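Local coordinates for protein aminoacyl-histidine dipeptidase (PDB 3MRU) that probably hydrolyses dipeptides, preferentially hydrophobic ones including prolyl amino acids, as a metal-dependent dipeptidase of the M20C family with zinc in its active site, at residues Gln209-Lys213 with Arg264-Val268; Leu234-Phe238 with Leu283-Tyr287; Phe253-Arg259 with Asn351-Thr357. Residues are numbered along the deposited sequence.

How the interactions relate
The three contacts lie in one part of the chain, away from the two-zinc site, where His-80, Asp-119 and Asp-173 hold one ion and Asp-119 and His-461 the other. Interaction 1 is a pairing of adjacent strands; its centre is about 10 Å from that of interaction 2, whose helices cover the Leu-210/Leu-212 face (Leu-212 CB to Ile-235 CD1, 3.3 Å). Interaction 3 carries the sheet onward, its centre about 11 Å from that of interaction 1; Phe-267 N lies 2.7 Å from Arg-254 O and Glu-265 O 2.9 Å from Gly-256 N, both probable hydrogen bonds. Interactions 2 and 3, centres about 18 Å apart, meet where Phe-253 CZ lies 4.3 Å from Ile-235 CB.

Interaction 1. Residues Gln209-Lys213 with Arg264-Val268; sequences QLTLK and REAFV
Phe-267 is overlapped by the side chain of Gln-209, whose amide lies over one face of the ring, NE2 to CE1 3.8 Å; the extended t,t start of Gln-209 and the p rotamer of Phe-267 (chi2 76°) allow this. Both backbones are extended, and strand 209-213 runs antiparallel to strand 266-268, the N-to-C directions at 168° and the axes 4.9 Å apart at closest approach. The register sets Thr-211 opposite Phe-267 as a non-hydrogen-bonded pair (CA-CA 4.2 Å) and Leu-212 opposite Ala-266 as a hydrogen-bonded pair (CA-CA 5.6 Å). Leu-212 N donates to Ala-266 O and Ala-266 N to Leu-212 O, each at 3.0 Å; Val-268 N gives Leu-210 O another bond of 3.0 Å at 166°. Beyond the last bridge, Lys-213 CA makes a CA-H...O contact with Arg-264 O (3.5 Å). Lys-213 NZ and Glu-265 OE1 stand 4.5 Å apart, too far for a salt bridge.

The two faces differ in character. Thr-211 CB meets Phe-267 CB at 3.6 Å on one. Leu-210, Leu-212, Ala-266 and Val-268 occupy the other, where Leu-210 CD1 packs on Val-268 CG1 (4.0 Å) and helices 231-242 and 277-295 press on the leucines. Strand 205-213 also bonds to 303-308, and 266-273 to 249-255. The resulting strand order, 303-308, 205-213, 266-273, 249-255, with both helices on one face, is the beta-alpha-beta-beta-alpha-beta, ferredoxin-like arrangement of the M20 dimerisation domain, and this pair is its centre.

Interaction 2. Residues Leu234-Phe238 with Leu283-Tyr287; sequences LIGRF and LFNYY
Leu-283 begins the second segment at the margin of the contact: its carbonyl O lies 4.0 Å from Phe-238 CE1 and accepts the helical bond from Tyr-287 N (2.7 Å). Both segments are helical throughout; their N-to-C directions differ by 132° and their axes come no closer than 11.8 Å, and large aromatic side chains fill the gap. Phe-284 (chi1 t, chi2 74°) comes next, directing its ring edge at the face of Phe-238. Its CD1 is 3.6 Å from Phe-238 CE2, with centroids 5.3 Å apart and planes at 73°: an edge-to-face pair. Both rings also touch Leu-210 of the sheet below.

One helical turn after Leu-283, Tyr-287 (chi1 t) points toward the other helix, its CA 7.5 Å from that of Phe-238. Phe-238, also t at chi1, sets CB over the tyrosine ring, 4.0 Å from the centroid, a CH-pi contact; the two rings lie obliquely, planes at 33°. The hydroxyl reaches further: Tyr-287 OH donates a weak bond of 2.6 Å to Leu-234 O, which also accepts the helical bond from Phe-238 N (3.1 Å). Tyr-287 OH lies over one guanidinium face of Arg-237, whose NH1 forms a salt bridge with Glu-294. Phe-238, Phe-284 and Tyr-287 thus form an aromatic cluster joining helices 231-242 and 277-295, the two helices on one face of the sheet in this alpha/beta domain.

Interaction 3. Residues Phe253-Arg259 with Asn351-Thr357; sequences FRGGSLR and NVGVITT
Ile-355 loses the most area in this contact (78 Å²), followed by Phe-253 (68 Å²). The two meet with Phe-253 CD2 4.1 Å from Ile-355 CG2, the phenylalanine at chi1 t and the isoleucine at m,t. Both rest on Leu-328 of helix 318-330, and helix 231-242 touches them through Leu-239 and Asn-232. Beneath these side chains, strand 253-255 runs antiparallel to 351-357, the directions at 152° and the axes 4.7 Å apart. Gly-255 and Ile-355 form a hydrogen-bonded pair, CA-CA 5.0 Å: Gly-255 N donates to Ile-355 O at 2.9 Å, and Ile-355 N to Gly-255 O at 3.0 Å. Phe-253 O receives Thr-357 OG1 at 3.1 Å and, weakly, Thr-357 N at 3.4 Å.

Val-354 and Arg-254 each lose 62 Å². The side chain of Arg-254 bends back over the neighbouring strand's backbone, NE 3.4 Å from Thr-356 CA. Val-354 forms a classic beta bulge with Gly-353, both facing Leu-365 on strand 361-370. After Gly-255 the first segment leaves the extended form: Gly-256 has phi 63°, and its CA approaches Gly-353 O at 3.3 Å in a CA-H...O contact. An ideal CB there would fall 1.8 Å from that oxygen, so the lack of a side chain is needed for this approach. At the segment's end, Arg-259 CA lies 4.4 Å from Gly-353 CA.

The chemistry implies a short pairing secured by two good backbone bonds and a threonine hydroxyl, buried on its Phe-253/Ile-355 flank, with the bare CA of Gly-256 letting the chain turn close against Gly-353 O.

Interaction 1. Residues Gln209-Lys213 with Arg264-Val268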
ATOM      1  N   GLN A 209      12.077   7.002 -33.266  1.00 82.42           N
ATOM      2  CA  GLN A 209      11.394   6.713 -32.015  1.00 81.56           C
ATOM      3  C   GLN A 209      11.870   5.364 -31.461  1.00 80.81           C
ATOM      4  O   GLN A 209      11.311   4.285 -31.762  1.00 81.00           O
ATOM      5  CB  GLN A 209       9.874   6.716 -32.209  1.00 99.15           C
ATOM      6  CG  GLN A 209       9.087   6.371 -30.956  1.00 99.80           C
ATOM      7  CD  GLN A 209       7.600   6.388 -31.195  1.00100.87           C
ATOM      8  OE1 GLN A 209       7.054   5.507 -31.861  1.00102.11           O
ATOM      9  NE2 GLN A 209       6.930   7.397 -30.656  1.00101.45           N
ATOM     10  N   LEU A 210      12.912   5.448 -30.645  1.00 81.63           N
ATOM     11  CA  LEU A 210      13.432   4.310 -29.931  1.00 80.24           C
ATOM     12  C   LEU A 210      12.500   3.989 -28.762  1.00 79.36           C
ATOM     13  O   LEU A 210      12.250   4.827 -27.895  1.00 79.63           O
ATOM     14  CB  LEU A 210      14.831   4.627 -29.428  1.00 77.88           C
ATOM     15  CG  LEU A 210      15.653   5.607 -30.264  1.00 78.60           C
ATOM     16  CD1 LEU A 210      16.973   5.941 -29.568  1.00 78.49           C
ATOM     17  CD2 LEU A 210      15.907   5.072 -31.679  1.00 79.69           C
ATOM     18  N   THR A 211      11.982   2.772 -28.734  1.00 60.83           N
ATOM     19  CA  THR A 211      11.016   2.408 -27.715  1.00 59.53           C
ATOM     20  C   THR A 211      11.346   1.077 -27.025  1.00 58.76           C
ATOM     21  O   THR A 211      11.906   0.179 -27.618  1.00 58.44           O
ATOM     22  CB  THR A 211       9.581   2.448 -28.293  1.00 75.00           C
ATOM     23  OG1 THR A 211       8.770   1.458 -27.656  1.00 74.98           O
ATOM     24  CG2 THR A 211       9.586   2.226 -29.812  1.00 74.93           C
ATOM     25  N   LEU A 212      11.019   0.966 -25.754  1.00 70.76           N
ATOM     26  CA  LEU A 212      11.341  -0.234 -25.016  1.00 70.30           C
ATOM     27  C   LEU A 212      10.133  -0.660 -24.184  1.00 70.73           C
ATOM     28  O   LEU A 212       9.623   0.123 -23.379  1.00 70.63           O
ATOM     29  CB  LEU A 212      12.599  -0.009 -24.150  1.00 54.09           C
ATOM     30  CG  LEU A 212      12.898  -0.925 -22.941  1.00 53.30           C
ATOM     31  CD1 LEU A 212      13.379  -2.294 -23.363  1.00 52.35           C
ATOM     32  CD2 LEU A 212      13.907  -0.303 -22.022  1.00 53.72           C
ATOM     33  N   LYS A 213       9.672  -1.895 -24.386  1.00 82.03           N
ATOM     34  CA  LYS A 213       8.534  -2.406 -23.630  1.00 83.16           C
ATOM     35  C   LYS A 213       8.554  -3.924 -23.460  1.00 83.61           C
ATOM     36  O   LYS A 213       9.534  -4.599 -23.816  1.00 83.87           O
ATOM     37  CB  LYS A 213       7.194  -2.004 -24.277  1.00 84.46           C
ATOM     38  CG  LYS A 213       6.924  -2.561 -25.679  1.00 85.25           C
ATOM     39  CD  LYS A 213       5.537  -2.140 -26.161  1.00 85.61           C
ATOM     40  CE  LYS A 213       4.996  -3.045 -27.274  1.00 87.50           C
ATOM     41  NZ  LYS A 213       3.982  -2.303 -28.095  1.00 89.06           N
ATOM     42  N   ARG A 264       6.835  -0.198 -17.231  1.00 67.18           N
ATOM     43  CA  ARG A 264       7.154  -1.299 -18.122  1.00 67.55           C
ATOM     44  C   ARG A 264       7.399  -0.854 -19.551  1.00 67.60           C
ATOM     45  O   ARG A 264       8.103  -1.523 -20.298  1.00 68.28           O
ATOM     46  CB  ARG A 264       6.057  -2.341 -18.087  1.00 81.49           C
ATOM     47  CG  ARG A 264       4.813  -1.914 -18.791  1.00 83.28           C
ATOM     48  CD  ARG A 264       3.814  -3.019 -18.772  1.00 86.87           C
ATOM     49  NE  ARG A 264       3.582  -3.524 -17.422  1.00 88.90           N
ATOM     50  CZ  ARG A 264       2.921  -4.646 -17.165  1.00 91.23           C
ATOM     51  NH1 ARG A 264       2.746  -5.045 -15.910  1.00 92.15           N
ATOM     52  NH2 ARG A 264       2.444  -5.377 -18.173  1.00 92.88           N
ATOM     53  N   GLU A 265       6.824   0.266 -19.941  1.00 63.33           N
ATOM     54  CA  GLU A 265       7.006   0.742 -21.289  1.00 63.99           C
ATOM     55  C   GLU A 265       7.502   2.151 -21.199  1.00 63.11           C
ATOM     56  O   GLU A 265       7.031   2.904 -20.370  1.00 63.83           O
ATOM     57  CB  GLU A 265       5.683   0.679 -22.044  1.00103.51           C
ATOM     58  CG  GLU A 265       5.664   1.401 -23.395  1.00105.20           C
ATOM     59  CD  GLU A 265       4.404   1.094 -24.199  1.00106.63           C
ATOM     60  OE1 GLU A 265       4.404   1.310 -25.444  1.00110.43           O
ATOM     61  OE2 GLU A 265       3.412   0.625 -23.582  1.00111.24           O
ATOM     62  N   ALA A 266       8.462   2.513 -22.028  1.00 66.69           N
ATOM     63  CA  ALA A 266       8.947   3.877 -22.051  1.00 66.42           C
ATOM     64  C   ALA A 266       9.509   4.118 -23.410  1.00 66.60           C
ATOM     65  O   ALA A 266       9.887   3.179 -24.096  1.00 66.70           O
ATOM     66  CB  ALA A 266      10.016   4.066 -21.028  1.00 37.73           C
ATOM     67  N   PHE A 267       9.580   5.371 -23.817  1.00 73.75           N
ATOM     68  CA  PHE A 267      10.148   5.655 -25.115  1.00 74.28           C
ATOM     69  C   PHE A 267      10.695   7.057 -25.236  1.00 74.58           C
ATOM     70  O   PHE A 267      10.273   7.970 -24.536  1.00 74.93           O
ATOM     71  CB  PHE A 267       9.118   5.397 -26.213  1.00 71.84           C
ATOM     72  CG  PHE A 267       8.071   6.471 -26.346  1.00 71.80           C
ATOM     73  CD1 PHE A 267       8.375   7.698 -26.950  1.00 70.54           C
ATOM     74  CD2 PHE A 267       6.769   6.239 -25.916  1.00 72.17           C
ATOM     75  CE1 PHE A 267       7.416   8.683 -27.095  1.00 69.09           C
ATOM     76  CE2 PHE A 267       5.786   7.231 -26.070  1.00 71.71           C
ATOM     77  CZ  PHE A 267       6.119   8.452 -26.659  1.00 70.71           C
ATOM     78  N   VAL A 268      11.632   7.211 -26.152  1.00 68.25           N
ATOM     79  CA  VAL A 268      12.179   8.488 -26.467  1.00 68.91           C
ATOM     80  C   VAL A 268      12.042   8.587 -27.973  1.00 69.82           C
ATOM     81  O   VAL A 268      12.217   7.591 -28.678  1.00 69.64           O
ATOM     82  CB  VAL A 268      13.666   8.583 -26.024  1.00 66.78           C
ATOM     83  CG1 VAL A 268      14.561   7.823 -26.984  1.00 67.63           C
ATOM     84  CG2 VAL A 268      14.134  10.000 -26.013  1.00 66.47           C
TER

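Interaction 2. Residues Leu234-Phe238 with Leu283-Tyr287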
ATOM      1  N   LEU A 234      16.324   2.419 -18.185  1.00 57.85           N
ATOM      2  CA  LEU A 234      17.054   1.741 -19.228  1.00 58.59           C
ATOM      3  C   LEU A 234      17.264   2.640 -20.458  1.00 59.22           C
ATOM      4  O   LEU A 234      18.367   2.738 -20.995  1.00 59.14           O
ATOM      5  CB  LEU A 234      16.362   0.419 -19.561  1.00 56.68           C
ATOM      6  CG  LEU A 234      16.298  -0.501 -18.326  1.00 56.89           C
ATOM      7  CD1 LEU A 234      15.510  -1.777 -18.565  1.00 56.40           C
ATOM      8  CD2 LEU A 234      17.694  -0.841 -17.760  1.00 56.92           C
ATOM      9  N   ILE A 235      16.218   3.343 -20.868  1.00 62.20           N
ATOM     10  CA  ILE A 235      16.347   4.288 -21.968  1.00 62.93           C
ATOM     11  C   ILE A 235      17.200   5.501 -21.606  1.00 63.11           C
ATOM     12  O   ILE A 235      17.717   6.173 -22.476  1.00 63.10           O
ATOM     13  CB  ILE A 235      14.982   4.752 -22.473  1.00 82.78           C
ATOM     14  CG1 ILE A 235      14.102   3.541 -22.768  1.00 83.62           C
ATOM     15  CG2 ILE A 235      15.150   5.611 -23.727  1.00 83.46           C
ATOM     16  CD1 ILE A 235      14.596   2.549 -23.859  1.00 93.58           C
ATOM     17  N   GLY A 236      17.332   5.793 -20.324  1.00 54.31           N
ATOM     18  CA  GLY A 236      18.169   6.891 -19.921  1.00 55.33           C
ATOM     19  C   GLY A 236      19.603   6.433 -20.013  1.00 56.46           C
ATOM     20  O   GLY A 236      20.463   7.158 -20.493  1.00 56.14           O
ATOM     21  N   ARG A 237      19.841   5.204 -19.549  1.00 75.46           N
ATOM     22  CA  ARG A 237      21.173   4.620 -19.471  1.00 76.55           C
ATOM     23  C   ARG A 237      21.768   4.600 -20.857  1.00 76.94           C
ATOM     24  O   ARG A 237      22.980   4.830 -21.033  1.00 77.21           O
ATOM     25  CB  ARG A 237      21.084   3.198 -18.942  1.00 87.91           C
ATOM     26  CG  ARG A 237      22.322   2.706 -18.214  1.00 90.49           C
ATOM     27  CD  ARG A 237      22.486   1.180 -18.418  1.00 96.15           C
ATOM     28  NE  ARG A 237      21.534   0.335 -17.666  1.00 98.91           N
ATOM     29  CZ  ARG A 237      21.581  -1.001 -17.609  1.00 99.52           C
ATOM     30  NH1 ARG A 237      22.535  -1.688 -18.246  1.00 99.46           N
ATOM     31  NH2 ARG A 237      20.673  -1.658 -16.900  1.00 99.98           N
ATOM     32  N   PHE A 238      20.906   4.350 -21.845  1.00 68.22           N
ATOM     33  CA  PHE A 238      21.329   4.317 -23.233  1.00 68.39           C
ATOM     34  C   PHE A 238      21.789   5.677 -23.727  1.00 68.12           C
ATOM     35  O   PHE A 238      22.893   5.812 -24.253  1.00 68.27           O
ATOM     36  CB  PHE A 238      20.234   3.759 -24.130  1.00 91.90           C
ATOM     37  CG  PHE A 238      20.617   3.719 -25.586  1.00 93.46           C
ATOM     38  CD1 PHE A 238      21.651   2.886 -26.028  1.00 94.25           C
ATOM     39  CD2 PHE A 238      19.948   4.512 -26.520  1.00 94.27           C
ATOM     40  CE1 PHE A 238      22.015   2.848 -27.373  1.00 94.63           C
ATOM     41  CE2 PHE A 238      20.299   4.484 -27.867  1.00 94.90           C
ATOM     42  CZ  PHE A 238      21.339   3.651 -28.299  1.00 94.48           C
ATOM     43  N   LEU A 283      23.762   0.064 -32.632  1.00 84.97           N
ATOM     44  CA  LEU A 283      24.054   0.324 -31.222  1.00 83.60           C
ATOM     45  C   LEU A 283      22.852  -0.006 -30.330  1.00 82.72           C
ATOM     46  O   LEU A 283      23.011  -0.533 -29.220  1.00 82.07           O
ATOM     47  CB  LEU A 283      24.518   1.778 -31.013  1.00 77.92           C
ATOM     48  CG  LEU A 283      26.036   2.044 -30.935  1.00 78.11           C
ATOM     49  CD1 LEU A 283      26.376   3.543 -30.866  1.00 78.02           C
ATOM     50  CD2 LEU A 283      26.695   1.300 -29.766  1.00 76.82           C
ATOM     51  N   PHE A 284      21.657   0.274 -30.848  1.00 72.42           N
ATOM     52  CA  PHE A 284      20.438   0.137 -30.081  1.00 71.68           C
ATOM     53  C   PHE A 284      20.006  -1.300 -30.016  1.00 71.39           C
ATOM     54  O   PHE A 284      19.454  -1.747 -28.995  1.00 70.79           O
ATOM     55  CB  PHE A 284      19.327   0.983 -30.676  1.00 74.39           C
ATOM     56  CG  PHE A 284      18.098   1.005 -29.846  1.00 73.93           C
ATOM     57  CD1 PHE A 284      18.061   1.734 -28.661  1.00 74.57           C
ATOM     58  CD2 PHE A 284      16.975   0.289 -30.238  1.00 73.63           C
ATOM     59  CE1 PHE A 284      16.915   1.755 -27.879  1.00 75.01           C
ATOM     60  CE2 PHE A 284      15.822   0.301 -29.471  1.00 73.90           C
ATOM     61  CZ  PHE A 284      15.785   1.035 -28.288  1.00 74.42           C
ATOM     62  N   ASN A 285      20.246  -2.006 -31.122  1.00 87.88           N
ATOM     63  CA  ASN A 285      20.051  -3.459 -31.196  1.00 87.87           C
ATOM     64  C   ASN A 285      21.067  -4.214 -30.373  1.00 87.72           C
ATOM     65  O   ASN A 285      20.735  -5.188 -29.675  1.00 87.64           O
ATOM     66  CB  ASN A 285      20.183  -3.960 -32.631  1.00 97.32           C
ATOM     67  CG  ASN A 285      18.862  -4.054 -33.316  1.00 97.45           C
ATOM     68  OD1 ASN A 285      17.850  -4.375 -32.685  1.00 98.14           O
ATOM     69  ND2 ASN A 285      18.847  -3.758 -34.609  1.00 97.66           N
ATOM     70  N   TYR A 286      22.309  -3.745 -30.462  1.00 68.15           N
ATOM     71  CA  TYR A 286      23.334  -4.200 -29.567  1.00 67.95           C
ATOM     72  C   TYR A 286      22.795  -4.009 -28.154  1.00 67.14           C
ATOM     73  O   TYR A 286      22.472  -4.992 -27.469  1.00 66.84           O
ATOM     74  CB  TYR A 286      24.618  -3.403 -29.787  1.00 98.24           C
ATOM     75  CG  TYR A 286      25.786  -4.103 -29.168  1.00 99.91           C
ATOM     76  CD1 TYR A 286      25.684  -5.458 -28.847  1.00101.72           C
ATOM     77  CD2 TYR A 286      26.992  -3.441 -28.903  1.00101.50           C
ATOM     78  CE1 TYR A 286      26.727  -6.145 -28.266  1.00102.77           C
ATOM     79  CE2 TYR A 286      28.068  -4.130 -28.318  1.00102.58           C
ATOM     80  CZ  TYR A 286      27.913  -5.495 -28.008  1.00101.90           C
ATOM     81  OH  TYR A 286      28.904  -6.256 -27.445  1.00101.37           O
ATOM     82  N   TYR A 287      22.645  -2.742 -27.758  1.00 82.65           N
ATOM     83  CA  TYR A 287      22.156  -2.381 -26.441  1.00 81.49           C
ATOM     84  C   TYR A 287      21.010  -3.257 -25.986  1.00 80.52           C
ATOM     85  O   TYR A 287      21.054  -3.792 -24.887  1.00 80.64           O
ATOM     86  CB  TYR A 287      21.757  -0.905 -26.366  1.00 83.09           C
ATOM     87  CG  TYR A 287      21.258  -0.489 -24.989  1.00 83.69           C
ATOM     88  CD1 TYR A 287      19.935  -0.098 -24.793  1.00 83.84           C
ATOM     89  CD2 TYR A 287      22.108  -0.513 -23.875  1.00 84.37           C
ATOM     90  CE1 TYR A 287      19.472   0.262 -23.529  1.00 83.74           C
ATOM     91  CE2 TYR A 287      21.653  -0.156 -22.616  1.00 84.33           C
ATOM     92  CZ  TYR A 287      20.336   0.231 -22.456  1.00 83.88           C
ATOM     93  OH  TYR A 287      19.881   0.582 -21.217  1.00 84.35           O
TER

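Interaction 3. Residues Phe253-Arg259 with Asn351-Thr357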
ATOM      1  N   PHE A 253      10.323  12.250 -24.433  1.00 75.91           N
ATOM      2  CA  PHE A 253      10.643  11.218 -23.445  1.00 75.02           C
ATOM      3  C   PHE A 253       9.366  10.944 -22.622  1.00 75.24           C
ATOM      4  O   PHE A 253       8.943  11.765 -21.802  1.00 75.40           O
ATOM      5  CB  PHE A 253      11.802  11.689 -22.531  1.00 66.90           C
ATOM      6  CG  PHE A 253      12.599  10.564 -21.865  1.00 64.90           C
ATOM      7  CD1 PHE A 253      13.978  10.687 -21.710  1.00 63.42           C
ATOM      8  CD2 PHE A 253      11.981   9.407 -21.385  1.00 62.48           C
ATOM      9  CE1 PHE A 253      14.725   9.679 -21.098  1.00 61.91           C
ATOM     10  CE2 PHE A 253      12.722   8.398 -20.781  1.00 61.12           C
ATOM     11  CZ  PHE A 253      14.095   8.537 -20.640  1.00 62.02           C
ATOM     12  N   ARG A 254       8.755   9.793 -22.845  1.00 71.14           N
ATOM     13  CA  ARG A 254       7.540   9.439 -22.151  1.00 71.37           C
ATOM     14  C   ARG A 254       7.710   8.027 -21.630  1.00 70.83           C
ATOM     15  O   ARG A 254       8.037   7.114 -22.400  1.00 71.32           O
ATOM     16  CB  ARG A 254       6.359   9.506 -23.128  1.00 97.35           C
ATOM     17  CG  ARG A 254       4.957   9.206 -22.551  1.00100.27           C
ATOM     18  CD  ARG A 254       4.400  10.386 -21.749  1.00106.72           C
ATOM     19  NE  ARG A 254       5.129  11.634 -22.046  1.00111.07           N
ATOM     20  CZ  ARG A 254       4.841  12.474 -23.046  1.00113.10           C
ATOM     21  NH1 ARG A 254       5.585  13.562 -23.218  1.00113.18           N
ATOM     22  NH2 ARG A 254       3.818  12.236 -23.876  1.00114.13           N
ATOM     23  N   GLY A 255       7.482   7.824 -20.339  1.00 59.04           N
ATOM     24  CA  GLY A 255       7.609   6.486 -19.796  1.00 58.19           C
ATOM     25  C   GLY A 255       6.715   6.248 -18.623  1.00 57.83           C
ATOM     26  O   GLY A 255       6.355   7.184 -17.916  1.00 58.03           O
ATOM     27  N   GLY A 256       6.356   4.986 -18.430  1.00 80.37           N
ATOM     28  CA  GLY A 256       5.572   4.557 -17.284  1.00 80.45           C
ATOM     29  C   GLY A 256       4.188   5.149 -17.215  1.00 80.61           C
ATOM     30  O   GLY A 256       3.849   6.018 -18.007  1.00 80.86           O
ATOM     31  N   SER A 257       3.401   4.681 -16.245  1.00 67.83           N
ATOM     32  CA  SER A 257       1.987   5.040 -16.097  1.00 68.05           C
ATOM     33  C   SER A 257       1.575   5.790 -14.830  1.00 68.12           C
ATOM     34  O   SER A 257       0.641   6.564 -14.862  1.00 68.30           O
ATOM     35  CB  SER A 257       1.203   3.733 -16.159  1.00 82.34           C
ATOM     36  OG  SER A 257       1.148   3.116 -14.882  1.00 83.47           O
ATOM     37  N   LEU A 258       2.238   5.522 -13.710  1.00 78.36           N
ATOM     38  CA  LEU A 258       1.991   6.228 -12.451  1.00 78.89           C
ATOM     39  C   LEU A 258       3.073   5.793 -11.465  1.00 78.76           C
ATOM     40  O   LEU A 258       3.628   4.706 -11.610  1.00 78.78           O
ATOM     41  CB  LEU A 258       0.538   6.040 -11.987  1.00 98.30           C
ATOM     42  CG  LEU A 258      -0.111   4.647 -11.995  1.00 98.98           C
ATOM     43  CD1 LEU A 258      -0.824   4.396 -10.659  1.00100.01           C
ATOM     44  CD2 LEU A 258      -1.061   4.483 -13.172  1.00 98.22           C
ATOM     45  N   ARG A 259       3.414   6.638 -10.497  1.00 87.86           N
ATOM     46  CA  ARG A 259       4.494   6.329  -9.546  1.00 87.86           C
ATOM     47  C   ARG A 259       4.293   4.959  -8.875  1.00 87.33           C
ATOM     48  O   ARG A 259       5.255   4.276  -8.525  1.00 87.22           O
ATOM     49  CB  ARG A 259       4.557   7.424  -8.477  1.00100.18           C
ATOM     50  CG  ARG A 259       3.987   8.760  -8.923  1.00102.75           C
ATOM     51  CD  ARG A 259       3.656   9.645  -7.733  1.00106.44           C
ATOM     52  NE  ARG A 259       4.327  10.940  -7.809  1.00110.64           N
ATOM     53  CZ  ARG A 259       3.705  12.089  -8.044  1.00112.43           C
ATOM     54  NH1 ARG A 259       2.391  12.111  -8.228  1.00112.06           N
ATOM     55  NH2 ARG A 259       4.396  13.219  -8.097  1.00112.95           N
ATOM     56  N   ASN A 351      11.097   4.402  -6.813  1.00 55.97           N
ATOM     57  CA  ASN A 351      10.770   3.998  -8.145  1.00 57.02           C
ATOM     58  C   ASN A 351      10.618   5.258  -8.959  1.00 57.34           C
ATOM     59  O   ASN A 351       9.742   6.051  -8.665  1.00 57.88           O
ATOM     60  CB  ASN A 351       9.462   3.205  -8.118  1.00 65.04           C
ATOM     61  CG  ASN A 351       8.918   2.873  -9.513  1.00 67.30           C
ATOM     62  OD1 ASN A 351       7.783   2.431  -9.641  1.00 69.00           O
ATOM     63  ND2 ASN A 351       9.720   3.083 -10.556  1.00 70.88           N
ATOM     64  N   VAL A 352      11.496   5.466  -9.939  1.00 58.04           N
ATOM     65  CA  VAL A 352      11.291   6.506 -10.937  1.00 58.08           C
ATOM     66  C   VAL A 352      10.270   5.941 -11.923  1.00 58.69           C
ATOM     67  O   VAL A 352      10.624   5.275 -12.921  1.00 58.63           O
ATOM     68  CB  VAL A 352      12.605   6.904 -11.650  1.00 52.77           C
ATOM     69  CG1 VAL A 352      12.306   7.712 -12.904  1.00 51.09           C
ATOM     70  CG2 VAL A 352      13.499   7.686 -10.696  1.00 51.99           C
ATOM     71  N   GLY A 353       9.001   6.215 -11.614  1.00 60.62           N
ATOM     72  CA  GLY A 353       7.857   5.588 -12.272  1.00 61.19           C
ATOM     73  C   GLY A 353       7.262   6.271 -13.503  1.00 61.56           C
ATOM     74  O   GLY A 353       6.738   5.586 -14.384  1.00 61.70           O
ATOM     75  N   VAL A 354       7.315   7.604 -13.568  1.00 63.82           N
ATOM     76  CA  VAL A 354       6.653   8.347 -14.661  1.00 63.87           C
ATOM     77  C   VAL A 354       7.517   9.490 -15.208  1.00 64.93           C
ATOM     78  O   VAL A 354       8.013  10.337 -14.455  1.00 64.84           O
ATOM     79  CB  VAL A 354       5.261   8.941 -14.241  1.00 39.62           C
ATOM     80  CG1 VAL A 354       4.489   9.363 -15.454  1.00 38.12           C
ATOM     81  CG2 VAL A 354       4.449   7.953 -13.463  1.00 37.97           C
ATOM     82  N   ILE A 355       7.692   9.517 -16.520  1.00 55.72           N
ATOM     83  CA  ILE A 355       8.332  10.664 -17.134  1.00 57.01           C
ATOM     84  C   ILE A 355       7.477  11.145 -18.282  1.00 58.36           C
ATOM     85  O   ILE A 355       7.006  10.342 -19.088  1.00 58.18           O
ATOM     86  CB  ILE A 355       9.773  10.358 -17.583  1.00 60.90           C
ATOM     87  CG1 ILE A 355      10.604   9.948 -16.366  1.00 59.90           C
ATOM     88  CG2 ILE A 355      10.379  11.571 -18.319  1.00 60.30           C
ATOM     89  CD1 ILE A 355      11.953   9.318 -16.694  1.00 65.20           C
ATOM     90  N   THR A 356       7.260  12.462 -18.314  1.00 87.05           N
ATOM     91  CA  THR A 356       6.427  13.131 -19.325  1.00 89.04           C
ATOM     92  C   THR A 356       7.043  14.492 -19.719  1.00 90.53           C
ATOM     93  O   THR A 356       7.259  15.384 -18.874  1.00 90.65           O
ATOM     94  CB  THR A 356       4.982  13.387 -18.833  1.00 69.03           C
ATOM     95  OG1 THR A 356       5.011  14.386 -17.800  1.00 70.19           O
ATOM     96  CG2 THR A 356       4.315  12.111 -18.297  1.00 68.22           C
ATOM     97  N   THR A 357       7.317  14.620 -21.014  1.00 78.97           N
ATOM     98  CA  THR A 357       7.856  15.816 -21.626  1.00 80.29           C
ATOM     99  C   THR A 357       6.674  16.595 -22.145  1.00 81.80           C
ATOM    100  O   THR A 357       5.636  16.009 -22.424  1.00 82.47           O
ATOM    101  CB  THR A 357       8.747  15.416 -22.814  1.00 67.94           C
ATOM    102  OG1 THR A 357       9.868  14.672 -22.319  1.00 67.69           O
ATOM    103  CG2 THR A 357       9.238  16.633 -23.601  1.00 67.01           C
TER